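Encapsulated ferritin (Haliangium ochraceum, PDB 5N5F) oxidises Fe(2+) to Fe(3+) as the ferritin-like ferroxidase cargo of a bacterial encapsulin nanocompartment, forming a decameric ring from its N-terminal domain. Local coordinates at the interface of chains A and B and the interface of chains A and C. Residues are numbered along the deposited sequence; one frame, centred on the assembly and turned at random. Chains: chain A/B/C, encapsulated ferritin.

Contact 1: the interface of chains A and B. Residues chain A 24, 71, 75; chain B 47, 49-50.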
loop_
_atom_site.group_PDB
_atom_site.type_symbol
_atom_site.label_atom_id
_atom_site.label_comp_id
_atom_site.label_asym_id
_atom_site.label_seq_id
_atom_site.Cartn_x
_atom_site.Cartn_y
_atom_site.Cartn_z
ATOM N N ALA A 24 20.528 6.509 6.603
ATOM C CA ALA A 24 20.363 7.835 7.186
ATOM C C ALA A 24 19.261 8.618 6.481
ATOM O O ALA A 24 18.528 9.380 7.123
ATOM C CB ALA A 24 21.686 8.602 7.136
ATOM N N TRP A 71 25.005 14.478 9.993
ATOM C CA TRP A 71 25.790 13.292 9.669
ATOM C C TRP A 71 25.866 13.094 8.162
ATOM O O TRP A 71 26.913 12.707 7.630
ATOM C CB TRP A 71 25.200 12.053 10.337
ATOM C CG TRP A 71 26.037 10.826 10.109
ATOM C CD1 TRP A 71 26.987 10.317 10.946
ATOM C CD2 TRP A 71 26.014 9.967 8.960
ATOM N NE1 TRP A 71 27.549 9.190 10.396
ATOM C CE2 TRP A 71 26.972 8.956 9.175
ATOM C CE3 TRP A 71 25.272 9.951 7.773
ATOM C CZ2 TRP A 71 27.205 7.939 8.254
ATOM C CZ3 TRP A 71 25.508 8.943 6.856
ATOM C CH2 TRP A 71 26.465 7.951 7.102
ATOM N N ARG A 75 29.554 13.607 5.267
ATOM C CA ARG A 75 29.989 12.543 4.372
ATOM C C ARG A 75 29.503 12.714 2.938
ATOM O O ARG A 75 29.765 11.836 2.107
ATOM C CB ARG A 75 29.518 11.183 4.905
ATOM C CG ARG A 75 30.305 10.706 6.111
ATOM C CD ARG A 75 29.523 9.702 6.933
ATOM N NE ARG A 75 30.213 9.376 8.177
ATOM C CZ ARG A 75 30.207 10.145 9.262
ATOM N NH1 ARG A 75 29.547 11.296 9.268
ATOM N NH2 ARG A 75 30.866 9.763 10.349
ATOM N N GLU B 47 28.969 2.193 10.202
ATOM C CA GLU B 47 29.698 3.389 10.600
ATOM C C GLU B 47 29.401 3.672 12.068
ATOM O O GLU B 47 28.222 3.831 12.432
ATOM C CB GLU B 47 29.293 4.578 9.726
ATOM C CG GLU B 47 30.365 5.648 9.591
ATOM C CD GLU B 47 30.456 6.543 10.809
ATOM O OE1 GLU B 47 29.398 6.976 11.307
ATOM O OE2 GLU B 47 31.586 6.809 11.271
ATOM N N GLY B 49 29.686 6.298 13.952
ATOM C CA GLY B 49 29.041 7.575 14.216
ATOM C C GLY B 49 27.545 7.539 13.968
ATOM O O GLY B 49 26.762 8.063 14.765
ATOM N N LEU B 50 27.126 6.924 12.861
ATOM C CA LEU B 50 25.699 6.803 12.584
ATOM C C LEU B 50 25.021 5.887 13.595
ATOM O O LEU B 50 23.902 6.162 14.041
ATOM C CB LEU B 50 25.483 6.285 11.162
ATOM C CG LEU B 50 24.041 6.021 10.721
ATOM C CD1 LEU B 50 23.166 7.244 10.946
ATOM C CD2 LEU B 50 24.011 5.611 9.250
#

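Contact 2: the interface of chains A and C. Residues chain A 29, 32-33; chain C 29, 32-33.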
loop_
_atom_site.group_PDB
_atom_site.type_symbol
_atom_site.label_atom_id
_atom_site.label_comp_id
_atom_site.label_asym_id
_atom_site.label_seq_id
_atom_site.Cartn_x
_atom_site.Cartn_y
_atom_site.Cartn_z
ATOM N N ILE A 29 13.814 11.033 6.687
ATOM C CA ILE A 29 12.461 11.057 6.136
ATOM C C ILE A 29 11.434 10.754 7.222
ATOM O O ILE A 29 10.452 11.488 7.396
ATOM C CB ILE A 29 12.355 10.066 4.963
ATOM C CG1 ILE A 29 13.096 10.627 3.746
ATOM C CG2 ILE A 29 10.895 9.771 4.624
ATOM C CD1 ILE A 29 13.362 9.607 2.668
ATOM N N LEU A 32 11.099 13.627 9.624
ATOM C CA LEU A 32 10.357 14.746 9.053
ATOM C C LEU A 32 8.869 14.428 8.949
ATOM O O LEU A 32 8.025 15.314 9.129
ATOM C CB LEU A 32 10.927 15.108 7.682
ATOM C CG LEU A 32 12.347 15.685 7.691
ATOM C CD1 LEU A 32 12.884 15.792 6.275
ATOM C CD2 LEU A 32 12.381 17.043 8.380
ATOM N N GLU A 33 8.527 13.177 8.647
ATOM C CA GLU A 33 7.119 12.793 8.612
ATOM C C GLU A 33 6.473 12.950 9.984
ATOM O O GLU A 33 5.330 13.412 10.092
ATOM C CB GLU A 33 6.985 11.359 8.103
ATOM C CG GLU A 33 7.280 11.218 6.621
ATOM C CD GLU A 33 7.101 9.802 6.112
ATOM O OE1 GLU A 33 7.303 8.852 6.896
ATOM O OE2 GLU A 33 6.751 9.643 4.924
ATOM N N ILE C 29 10.395 15.695 1.705
ATOM C CA ILE C 29 10.453 14.240 1.836
ATOM C C ILE C 29 10.606 13.583 0.472
ATOM O O ILE C 29 11.441 12.691 0.284
ATOM C CB ILE C 29 9.202 13.728 2.568
ATOM C CG1 ILE C 29 9.281 14.102 4.048
ATOM C CG2 ILE C 29 9.039 12.218 2.390
ATOM C CD1 ILE C 29 7.949 14.058 4.753
ATOM N N LEU C 32 14.124 14.075 -0.888
ATOM C CA LEU C 32 15.098 13.214 -0.227
ATOM C C LEU C 32 14.944 11.763 -0.659
ATOM O O LEU C 32 15.943 11.041 -0.768
ATOM C CB LEU C 32 14.970 13.340 1.291
ATOM C CG LEU C 32 15.304 14.724 1.859
ATOM C CD1 LEU C 32 14.966 14.794 3.341
ATOM C CD2 LEU C 32 16.768 15.077 1.631
ATOM N N GLU C 33 13.716 11.317 -0.922
ATOM C CA GLU C 33 13.528 9.964 -1.433
ATOM C C GLU C 33 14.191 9.799 -2.795
ATOM O O GLU C 33 14.848 8.783 -3.055
ATOM C CB GLU C 33 12.037 9.632 -1.514
ATOM C CG GLU C 33 11.387 9.430 -0.154
ATOM C CD GLU C 33 9.925 9.037 -0.250
ATOM O OE1 GLU C 33 9.236 9.494 -1.185
ATOM O OE2 GLU C 33 9.470 8.262 0.613
#

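Contact 1: the interface of chains A and B
A:Trp71 and B:Leu50 form the apolar centre of this patch between two helices 48-75 of the EncFtn family, here in the N-terminal part of the protein. The leucine packs over one face of the indole: its CB lies 3.6 Å from A:Trp71 CE2, displaced toward the rim of the ring, and its CD2 reaches the far edge of the six-membered ring at A:Trp71 CH2. The two side chains run at roughly a right angle. The other methyl, B:Leu50 CD1, points to A:Ala24 CB of helix 16-44 at 4.3 Å, a loose contact. With CG anti to its backbone N (chi1 -176°), A:Trp71 holds its ring between this leucine and the CD methylene of A:Arg75, which sits over the opposite face. That sandwich should restrict rotation of the indole.

At the rim, B:Glu47 takes the indole N-H: A:Trp71 NE1 donates to the carboxylate OE1 over 3.0 Å, nearly straight at 160° and close to the ring plane, although it meets the carboxylate from above its own plane. From the opposite face of that plane, B:Leu50 N gives OE1 a second bond at 2.8 Å. Because B:Glu47 directly precedes helix 48-75, this side-chain cap on the helix start is likely to hold the acceptor turned to the tryptophan. A:Arg75 comes tip to tip with B:Glu47 as a salt bridge, NH2 to OE2 at 3.2 Å; the hydrogen bond within it is weak, and the two planes are inclined by 52°. This pairing may favour the carboxylate's anionic form. The guanidinium also lies with a face over A:Trp71 NE1.

Contact 2: the interface of chains A and C
The flat groups are the carboxylates of A:Glu33 and C:Glu33, yet each glutamate meets the other chain through its stem: A:Glu33 CG touches C:Ile29 CD1 at 3.5 Å, and in the two-fold twin C:Glu33 CG touches A:Ile29 CD1 at 3.4 Å. Neither the faces nor the edges of the carboxylates find a polar partner across the contact, since no nitrogen or oxygen of one side comes within bonding reach of the other. The two groups instead stand near each other as like charges, A:Glu33 OE2 lying 5.3 Å from C:Glu33 OE2.

Between the glutamates, the isoleucines fill the axis. A:Ile29 CG2 meets C:Ile29 CG2 at 3.8 Å, and the side chains cross obliquely. Each CG1 stands anti to its own carbonyl carbon (A:Ile29 chi1 -73°) and the chain continues extended to CD1 (chi2 165°), which carries that methyl across the glutamate stem at about a right angle. Behind the pair, A:Leu32 and C:Leu32 meet by their CD1 methyls at 3.7 Å, and each leucine CB lies alongside the opposite isoleucine CG1, 4.1 Å from A:Leu32 CB to C:Ile29 CG1. An alanine in place of A:Ile29 would probably leave the C:Glu33 stem and the C:Ile29 CG2 methyl without their mates, opening a gap on the symmetry axis.

This seam, whose contacts across are apolar, joins two helices 16-44 of the EncFtn fold, pairing subunits of the decameric ring and holding two acidic side chains close together, plausibly as part of its negatively charged central tunnel.

The centres of contact 1 and contact 2, taken over their C-alpha atoms, are about 17 Å apart, and chain A contributes to both. Helix 16-44 ties them together: A:Ala24 belongs to contact 1, and five residues further along A:Ile29 begins contact 2. Helix 48-75, from both chains, takes part in contact 1 but not in contact 2. Contact 2 lies nearer the centre of the assembly, contact 1 further out. Since each interface is two-fold and joins chain A to a different neighbour, repeating both could continue the chain of subunits around the ten-membered ring. A:Glu31, inferred by similarity to bind iron, lies in sequence between A:Ile29 and A:Leu32 of contact 2.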